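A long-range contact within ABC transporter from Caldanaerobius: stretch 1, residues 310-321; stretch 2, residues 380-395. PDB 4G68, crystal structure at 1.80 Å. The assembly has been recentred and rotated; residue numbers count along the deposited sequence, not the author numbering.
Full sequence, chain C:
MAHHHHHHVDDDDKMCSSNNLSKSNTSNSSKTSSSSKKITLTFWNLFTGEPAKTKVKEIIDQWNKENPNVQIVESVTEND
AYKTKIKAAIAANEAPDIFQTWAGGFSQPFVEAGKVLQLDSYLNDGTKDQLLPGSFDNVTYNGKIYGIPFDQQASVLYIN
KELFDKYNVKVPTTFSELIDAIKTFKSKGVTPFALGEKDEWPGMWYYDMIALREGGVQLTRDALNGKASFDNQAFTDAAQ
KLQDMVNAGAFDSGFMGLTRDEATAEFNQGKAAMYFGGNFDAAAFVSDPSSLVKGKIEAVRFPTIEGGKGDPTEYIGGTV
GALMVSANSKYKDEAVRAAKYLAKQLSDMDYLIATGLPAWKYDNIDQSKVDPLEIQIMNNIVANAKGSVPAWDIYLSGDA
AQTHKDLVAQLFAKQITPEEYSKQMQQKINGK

Stretch 1, residues 310-321: GDPTEYIGGTVG
Stretch 2 380-395: NIVANAKGSVPAWDIY

Tyr 315, with 122 Å² covered by the other stretch, is the center of this contact; Ile 316 and Lys 386, each with 66 Å², extend it on either side of the sequence register. The two segments run parallel, Tyr 315 bridging Ser 388 (CA to CA 4.8 Å) and Ile 316 bridging Val 389 (CA to CA 5.2 Å). Three backbone hydrogen bonds fix this register: Tyr 315 N to Gly 387 O, 3.2 Å; Val 389 N to Tyr 315 O, 3.2 Å; and Gly 317 N to Val 389 O, 2.9 Å, with N-H...O angles of 150° to 158°. The ladder ends after Gly 317: the next in-register donor, Ala 391 N, is 5.0 Å from Gly 317 O. Pro 390 N lies 3.2 Å from Gly 317 O but carries no hydrogen and makes no bond. Pro 390 CA makes a CA-H...O contact with Gly 317 O at 3.3 Å.

Tyr 315 is extended (phi/psi -134/154) with chi1 67° (p) and chi2 -89°. It shares a sheet face with Ser 388 (phi/psi -166/161, chi1 74°, p), and this places Ser 388 CB 3.6 Å from the Tyr 315 ring centroid, only 8° off the normal: a CH-pi contact over the ring face. Ala 385 CB meets the ring edge, 3.4 Å from Tyr 315 CE1. Farther out, Tyr 315 OH lies 3.7 Å from Val 382 CG1, so the ring reaches the end of the helix from which Ala 383 departs.

Ile 316 (phi/psi -82/127; chi1 -63°, chi2 -78°, both m) points to the other face with Val 389 (phi/psi -152/139, chi1 71°, p). Its CD1 packs 3.9 Å from Val 389 CG1, while its CG2 lies 4.1 Å from Ala 391 CB, at the N-cap position of the next helix. Gly 317 follows at phi/psi 152/-145, where a CB would jam against the preceding carbonyl and crowd Tyr 315 CD2.

At the opposite end of the register, Lys 386 (phi/psi -72/-63, chi1 -158°, t) follows the type II turn from Val 382 to Ala 385. Its N donates to Thr 313 OG1 at 2.8 Å, and its NZ forms a long salt bridge with Asp 311 OD2 at 3.6 Å. Thr 313 (chi1 69°, p) is itself held by Asp 311 (chi1 177°, t): Thr 313 OG1 donates to Asp 311 OD1 at 2.6 Å, leaving OG1 to accept from Lys 386 N. A water donates to Thr 313 O (2.7 Å) and Ile 381 O (3.0 Å), linking the segments beside the ladder.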

ATOM      1  N   GLY C 310      -2.720 -21.129  -0.623  1.00 41.25           N
ATOM      2  CA  GLY C 310      -3.534 -19.961  -0.265  1.00 42.40           C
ATOM      3  C   GLY C 310      -5.011 -20.124  -0.599  1.00 41.73           C
ATOM      4  O   GLY C 310      -5.374 -20.772  -1.598  1.00 40.89           O
ATOM      5  N   ASP C 311      -5.877 -19.586   0.260  1.00 39.35           N
ATOM      6  CA  ASP C 311      -7.270 -19.381  -0.104  1.00 36.27           C
ATOM      7  C   ASP C 311      -7.303 -18.260  -1.171  1.00 34.56           C
ATOM      8  O   ASP C 311      -6.595 -17.294  -1.000  1.00 26.03           O
ATOM      9  CB  ASP C 311      -8.046 -18.921   1.121  1.00 39.03           C
ATOM     10  CG  ASP C 311      -9.511 -18.609   0.812  1.00 41.43           C
ATOM     11  OD1 ASP C 311      -9.811 -17.687   0.020  1.00 40.77           O
ATOM     12  OD2 ASP C 311     -10.393 -19.274   1.397  1.00 45.98           O
ATOM     13  N   PRO C 312      -8.142 -18.383  -2.247  1.00 30.28           N
ATOM     14  CA  PRO C 312      -8.103 -17.394  -3.344  1.00 30.39           C
ATOM     15  C   PRO C 312      -8.548 -15.973  -2.989  1.00 32.34           C
ATOM     16  O   PRO C 312      -8.456 -15.057  -3.845  1.00 28.76           O
ATOM     17  CB  PRO C 312      -9.083 -17.981  -4.385  1.00 31.53           C
ATOM     18  CG  PRO C 312      -8.957 -19.439  -4.154  1.00 31.30           C
ATOM     19  CD  PRO C 312      -8.918 -19.576  -2.640  1.00 31.99           C
ATOM     20  N   THR C 313      -9.064 -15.800  -1.767  1.00 29.84           N
ATOM     21  CA  THR C 313      -9.596 -14.490  -1.327  1.00 27.65           C
ATOM     22  C   THR C 313      -8.615 -13.706  -0.406  1.00 27.99           C
ATOM     23  O   THR C 313      -8.873 -12.548  -0.045  1.00 25.33           O
ATOM     24  CB  THR C 313     -10.894 -14.641  -0.528  1.00 27.69           C
ATOM     25  OG1 THR C 313     -10.565 -15.251   0.723  1.00 31.76           O
ATOM     26  CG2 THR C 313     -11.979 -15.508  -1.289  1.00 30.76           C
ATOM     27  N   GLU C 314      -7.533 -14.347   0.010  1.00 25.16           N
ATOM     28  CA  GLU C 314      -6.521 -13.654   0.825  1.00 25.62           C
ATOM     29  C   GLU C 314      -5.903 -12.534   0.008  1.00 25.49           C
ATOM     30  O   GLU C 314      -5.664 -12.678  -1.196  1.00 24.07           O
ATOM     31  CB  GLU C 314      -5.408 -14.609   1.317  1.00 25.33           C
ATOM     32  CG  GLU C 314      -5.859 -15.936   1.948  1.00 25.38           C
ATOM     33  CD  GLU C 314      -4.703 -16.877   2.296  1.00 25.10           C
ATOM     34  OE1 GLU C 314      -3.618 -16.745   1.721  1.00 20.84           O
ATOM     35  OE2 GLU C 314      -4.838 -17.744   3.204  1.00 24.82           O
ATOM     36  N   TYR C 315      -5.594 -11.426   0.685  1.00 26.58           N
ATOM     37  CA  TYR C 315      -4.987 -10.290   0.014  1.00 23.78           C
ATOM     38  C   TYR C 315      -3.815  -9.702   0.774  1.00 23.99           C
ATOM     39  O   TYR C 315      -3.687  -9.910   1.990  1.00 22.42           O
ATOM     40  CB  TYR C 315      -6.051  -9.249  -0.330  1.00 21.58           C
ATOM     41  CG  TYR C 315      -6.703  -8.552   0.831  1.00 24.09           C
ATOM     42  CD1 TYR C 315      -7.854  -9.065   1.442  1.00 20.19           C
ATOM     43  CD2 TYR C 315      -6.200  -7.320   1.273  1.00 20.14           C
ATOM     44  CE1 TYR C 315      -8.484  -8.392   2.501  1.00 22.67           C
ATOM     45  CE2 TYR C 315      -6.786  -6.644   2.350  1.00 22.44           C
ATOM     46  CZ  TYR C 315      -7.922  -7.171   2.966  1.00 24.25           C
ATOM     47  OH  TYR C 315      -8.507  -6.457   3.981  1.00 20.95           O
ATOM     48  N   ILE C 316      -2.906  -9.073   0.030  1.00 22.74           N
ATOM     49  CA  ILE C 316      -1.858  -8.281   0.642  1.00 23.89           C
ATOM     50  C   ILE C 316      -2.497  -6.918   0.937  1.00 22.84           C
ATOM     51  O   ILE C 316      -3.085  -6.266   0.052  1.00 23.62           O
ATOM     52  CB  ILE C 316      -0.640  -8.143  -0.318  1.00 25.07           C
ATOM     53  CG1 ILE C 316      -0.013  -9.516  -0.618  1.00 22.91           C
ATOM     54  CG2 ILE C 316       0.373  -7.079   0.168  1.00 27.46           C
ATOM     55  CD1 ILE C 316       0.871 -10.045   0.500  1.00 28.28           C
ATOM     56  N   GLY C 317      -2.388  -6.464   2.176  1.00 24.22           N
ATOM     57  CA  GLY C 317      -2.843  -5.105   2.534  1.00 21.35           C
ATOM     58  C   GLY C 317      -3.255  -5.166   4.046  1.00 24.45           C
ATOM     59  O   GLY C 317      -2.655  -5.906   4.848  1.00 22.12           O
ATOM     60  N   GLY C 318      -4.286  -4.421   4.476  1.00 24.12           N
ATOM     61  CA  GLY C 318      -4.618  -4.365   5.939  1.00 23.55           C
ATOM     62  C   GLY C 318      -4.748  -2.899   6.346  1.00 23.32           C
ATOM     63  O   GLY C 318      -4.524  -2.016   5.508  1.00 26.79           O
ATOM     64  N   THR C 319      -5.106  -2.642   7.606  1.00 24.56           N
ATOM     65  CA  THR C 319      -5.270  -1.259   8.088  1.00 22.87           C
ATOM     66  C   THR C 319      -3.906  -0.751   8.553  1.00 24.45           C
ATOM     67  O   THR C 319      -3.466  -0.998   9.666  1.00 23.71           O
ATOM     68  CB  THR C 319      -6.318  -1.133   9.198  1.00 22.53           C
ATOM     69  OG1 THR C 319      -7.557  -1.661   8.729  1.00 19.62           O
ATOM     70  CG2 THR C 319      -6.479   0.365   9.636  1.00 21.00           C
ATOM     71  N   VAL C 320      -3.241   0.002   7.691  1.00 23.74           N
ATOM     72  CA  VAL C 320      -1.858   0.302   7.962  1.00 22.96           C
ATOM     73  C   VAL C 320      -1.582   1.780   7.858  1.00 23.65           C
ATOM     74  O   VAL C 320      -0.539   2.210   8.344  1.00 24.12           O
ATOM     75  CB  VAL C 320      -0.902  -0.430   6.976  1.00 20.36           C
ATOM     76  CG1 VAL C 320      -0.830  -1.950   7.277  1.00 19.41           C
ATOM     77  CG2 VAL C 320      -1.376  -0.196   5.537  1.00 21.55           C
ATOM     78  N   GLY C 321      -2.467   2.557   7.197  1.00 22.94           N
ATOM     79  CA  GLY C 321      -2.225   4.006   7.102  1.00 21.01           C
ATOM     80  C   GLY C 321      -2.639   4.613   8.447  1.00 20.57           C
ATOM     81  O   GLY C 321      -3.728   4.372   8.914  1.00 19.11           O
ATOM     82  N   ASN C 380     -15.002  -6.607  -5.205  1.00 26.47           N
ATOM     83  CA  ASN C 380     -14.185  -7.664  -5.804  1.00 26.85           C
ATOM     84  C   ASN C 380     -13.001  -8.112  -4.970  1.00 23.62           C
ATOM     85  O   ASN C 380     -12.534  -9.231  -5.185  1.00 26.13           O
ATOM     86  CB  ASN C 380     -13.704  -7.269  -7.184  1.00 24.34           C
ATOM     87  CG  ASN C 380     -14.855  -7.161  -8.189  1.00 32.94           C
ATOM     88  OD1 ASN C 380     -16.050  -7.307  -7.829  1.00 31.94           O
ATOM     89  ND2 ASN C 380     -14.506  -6.854  -9.453  1.00 28.17           N
ATOM     90  N   ILE C 381     -12.499  -7.279  -4.040  1.00 21.90           N
ATOM     91  CA  ILE C 381     -11.295  -7.657  -3.281  1.00 21.28           C
ATOM     92  C   ILE C 381     -11.497  -7.775  -1.776  1.00 22.40           C
ATOM     93  O   ILE C 381     -11.214  -8.842  -1.157  1.00 23.73           O
ATOM     94  CB  ILE C 381     -10.053  -6.716  -3.551  1.00 21.52           C
ATOM     95  CG1 ILE C 381      -9.525  -6.873  -4.976  1.00 25.19           C
ATOM     96  CG2 ILE C 381      -8.894  -7.101  -2.632  1.00 23.29           C
ATOM     97  CD1 ILE C 381     -10.118  -5.912  -5.969  1.00 22.03           C
ATOM     98  N   VAL C 382     -11.943  -6.686  -1.166  1.00 20.49           N
ATOM     99  CA  VAL C 382     -11.947  -6.704   0.271  1.00 24.96           C
ATOM    100  C   VAL C 382     -13.087  -7.569   0.890  1.00 27.23           C
ATOM    101  O   VAL C 382     -12.830  -8.381   1.768  1.00 26.68           O
ATOM    102  CB  VAL C 382     -11.861  -5.284   0.864  1.00 25.91           C
ATOM    103  CG1 VAL C 382     -11.716  -5.387   2.375  1.00 22.47           C
ATOM    104  CG2 VAL C 382     -10.640  -4.543   0.312  1.00 21.62           C
ATOM    105  N   ALA C 383     -14.313  -7.389   0.394  1.00 30.22           N
ATOM    106  CA  ALA C 383     -15.518  -8.083   0.928  1.00 32.78           C
ATOM    107  C   ALA C 383     -15.371  -9.618   1.015  1.00 34.89           C
ATOM    108  O   ALA C 383     -14.915 -10.260   0.070  1.00 33.99           O
ATOM    109  CB  ALA C 383     -16.739  -7.705   0.084  1.00 33.68           C
ATOM    110  N   ASN C 384     -15.767 -10.180   2.163  1.00 37.39           N
ATOM    111  CA  ASN C 384     -15.691 -11.618   2.460  1.00 35.98           C
ATOM    112  C   ASN C 384     -14.295 -12.273   2.374  1.00 36.08           C
ATOM    113  O   ASN C 384     -14.190 -13.494   2.383  1.00 32.85           O
ATOM    114  CB  ASN C 384     -16.745 -12.391   1.657  1.00 36.13           C
ATOM    115  CG  ASN C 384     -18.161 -11.946   1.996  1.00 36.68           C
ATOM    116  OD1 ASN C 384     -18.493 -11.737   3.166  1.00 41.92           O
ATOM    117  ND2 ASN C 384     -18.987 -11.752   0.980  1.00 37.54           N
ATOM    118  N   ALA C 385     -13.232 -11.455   2.304  1.00 35.12           N
ATOM    119  CA  ALA C 385     -11.871 -11.969   2.204  1.00 29.99           C
ATOM    120  C   ALA C 385     -11.558 -12.865   3.399  1.00 27.95           C
ATOM    121  O   ALA C 385     -11.967 -12.583   4.529  1.00 25.79           O
ATOM    122  CB  ALA C 385     -10.854 -10.819   2.120  1.00 29.22           C
ATOM    123  N   LYS C 386     -10.817 -13.935   3.143  1.00 29.56           N
ATOM    124  CA  LYS C 386     -10.502 -14.922   4.203  1.00 32.72           C
ATOM    125  C   LYS C 386      -9.489 -14.421   5.274  1.00 34.12           C
ATOM    126  O   LYS C 386      -9.851 -14.323   6.464  1.00 33.66           O
ATOM    127  CB  LYS C 386     -10.113 -16.252   3.584  1.00 32.78           C
ATOM    128  CG  LYS C 386     -10.308 -17.393   4.560  1.00 40.68           C
ATOM    129  CD  LYS C 386      -9.108 -18.324   4.495  1.00 43.57           C
ATOM    130  CE  LYS C 386      -9.419 -19.636   5.201  1.00 44.90           C
ATOM    131  NZ  LYS C 386      -8.889 -20.688   4.320  1.00 42.51           N
ATOM    132  N   GLY C 387      -8.254 -14.118   4.869  1.00 27.67           N
ATOM    133  CA  GLY C 387      -7.339 -13.302   5.651  1.00 27.20           C
ATOM    134  C   GLY C 387      -6.490 -12.327   4.822  1.00 29.83           C
ATOM    135  O   GLY C 387      -6.704 -12.132   3.627  1.00 30.74           O
ATOM    136  N   SER C 388      -5.499 -11.703   5.462  1.00 28.69           N
ATOM    137  CA  SER C 388      -4.719 -10.720   4.765  1.00 28.36           C
ATOM    138  C   SER C 388      -3.511 -10.468   5.619  1.00 28.54           C
ATOM    139  O   SER C 388      -3.527 -10.788   6.804  1.00 26.55           O
ATOM    140  CB  SER C 388      -5.514  -9.412   4.575  1.00 29.55           C
ATOM    141  OG  SER C 388      -5.616  -8.691   5.818  1.00 29.68           O
ATOM    142  N   VAL C 389      -2.485  -9.896   4.999  1.00 25.39           N
ATOM    143  CA  VAL C 389      -1.209  -9.603   5.662  1.00 22.79           C
ATOM    144  C   VAL C 389      -0.577  -8.405   4.955  1.00 23.24           C
ATOM    145  O   VAL C 389      -0.683  -8.289   3.730  1.00 19.89           O
ATOM    146  CB  VAL C 389      -0.276 -10.845   5.628  1.00 22.92           C
ATOM    147  CG1 VAL C 389       0.256 -11.119   4.207  1.00 21.98           C
ATOM    148  CG2 VAL C 389       0.830 -10.718   6.689  1.00 24.76           C
ATOM    149  N   PRO C 390       0.024  -7.460   5.711  1.00 25.20           N
ATOM    150  CA  PRO C 390       0.598  -6.269   5.007  1.00 22.05           C
ATOM    151  C   PRO C 390       1.776  -6.610   4.104  1.00 22.14           C
ATOM    152  O   PRO C 390       2.395  -7.677   4.254  1.00 25.09           O
ATOM    153  CB  PRO C 390       1.065  -5.356   6.168  1.00 25.10           C
ATOM    154  CG  PRO C 390       0.230  -5.792   7.370  1.00 22.33           C
ATOM    155  CD  PRO C 390       0.066  -7.295   7.187  1.00 23.69           C
ATOM    156  N   ALA C 391       2.096  -5.714   3.196  1.00 19.89           N
ATOM    157  CA  ALA C 391       3.281  -5.860   2.322  1.00 18.77           C
ATOM    158  C   ALA C 391       4.506  -6.030   3.195  1.00 22.03           C
ATOM    159  O   ALA C 391       4.604  -5.438   4.317  1.00 22.04           O
ATOM    160  CB  ALA C 391       3.435  -4.621   1.497  1.00 20.03           C
ATOM    161  N   TRP C 392       5.475  -6.812   2.712  1.00 21.96           N
ATOM    162  CA  TRP C 392       6.591  -7.242   3.628  1.00 20.10           C
ATOM    163  C   TRP C 392       7.518  -6.121   4.061  1.00 18.72           C
ATOM    164  O   TRP C 392       8.150  -6.165   5.135  1.00 17.75           O
ATOM    165  CB  TRP C 392       7.362  -8.366   2.938  1.00 20.15           C
ATOM    166  CG  TRP C 392       6.557  -9.663   2.721  1.00 19.74           C
ATOM    167  CD1 TRP C 392       5.171  -9.838   2.655  1.00 17.93           C
ATOM    168  CD2 TRP C 392       7.130 -10.977   2.449  1.00 19.47           C
ATOM    169  NE1 TRP C 392       4.848 -11.164   2.424  1.00 18.79           N
ATOM    170  CE2 TRP C 392       5.996 -11.900   2.269  1.00 20.52           C
ATOM    171  CE3 TRP C 392       8.447 -11.473   2.360  1.00 20.96           C
ATOM    172  CZ2 TRP C 392       6.188 -13.254   2.024  1.00 19.91           C
ATOM    173  CZ3 TRP C 392       8.615 -12.811   2.074  1.00 21.11           C
ATOM    174  CH2 TRP C 392       7.503 -13.687   1.906  1.00 21.59           C
ATOM    175  N   ASP C 393       7.644  -5.079   3.238  1.00 19.39           N
ATOM    176  CA  ASP C 393       8.425  -3.918   3.587  1.00 20.78           C
ATOM    177  C   ASP C 393       7.775  -3.025   4.670  1.00 25.34           C
ATOM    178  O   ASP C 393       8.504  -2.246   5.324  1.00 24.06           O
ATOM    179  CB  ASP C 393       8.878  -3.055   2.375  1.00 24.66           C
ATOM    180  CG  ASP C 393       7.709  -2.299   1.644  1.00 27.36           C
ATOM    181  OD1 ASP C 393       6.524  -2.636   1.921  1.00 24.59           O
ATOM    182  OD2 ASP C 393       7.990  -1.409   0.723  1.00 23.61           O
ATOM    183  N   ILE C 394       6.440  -3.108   4.810  1.00 24.32           N
ATOM    184  CA  ILE C 394       5.706  -2.503   5.957  1.00 25.88           C
ATOM    185  C   ILE C 394       5.693  -3.440   7.145  1.00 23.26           C
ATOM    186  O   ILE C 394       5.492  -2.956   8.272  1.00 23.21           O
ATOM    187  CB  ILE C 394       4.214  -2.280   5.664  1.00 28.87           C
ATOM    188  CG1 ILE C 394       4.001  -1.185   4.637  1.00 35.53           C
ATOM    189  CG2 ILE C 394       3.404  -1.988   6.955  1.00 36.14           C
ATOM    190  CD1 ILE C 394       2.536  -1.049   4.251  1.00 30.63           C
ATOM    191  N   TYR C 395       5.764  -4.768   6.913  1.00 25.29           N
ATOM    192  CA  TYR C 395       5.645  -5.772   8.027  1.00 23.88           C
ATOM    193  C   TYR C 395       7.039  -5.980   8.689  1.00 26.81           C
ATOM    194  O   TYR C 395       7.181  -5.973   9.910  1.00 25.81           O
ATOM    195  CB  TYR C 395       5.019  -7.124   7.561  1.00 23.62           C
ATOM    196  CG  TYR C 395       4.596  -8.109   8.666  1.00 24.16           C
ATOM    197  CD1 TYR C 395       3.249  -8.187   9.073  1.00 24.07           C
ATOM    198  CD2 TYR C 395       5.531  -8.935   9.312  1.00 22.85           C
ATOM    199  CE1 TYR C 395       2.833  -9.063  10.089  1.00 24.61           C
ATOM    200  CE2 TYR C 395       5.145  -9.816  10.337  1.00 23.95           C
ATOM    201  CZ  TYR C 395       3.790  -9.895  10.699  1.00 23.24           C
ATOM    202  OH  TYR C 395       3.384 -10.778  11.702  1.00 23.79           O
TER
HETATM  203  O   HOH W   1      -9.432 -10.993  -2.140  1.00 23.65           O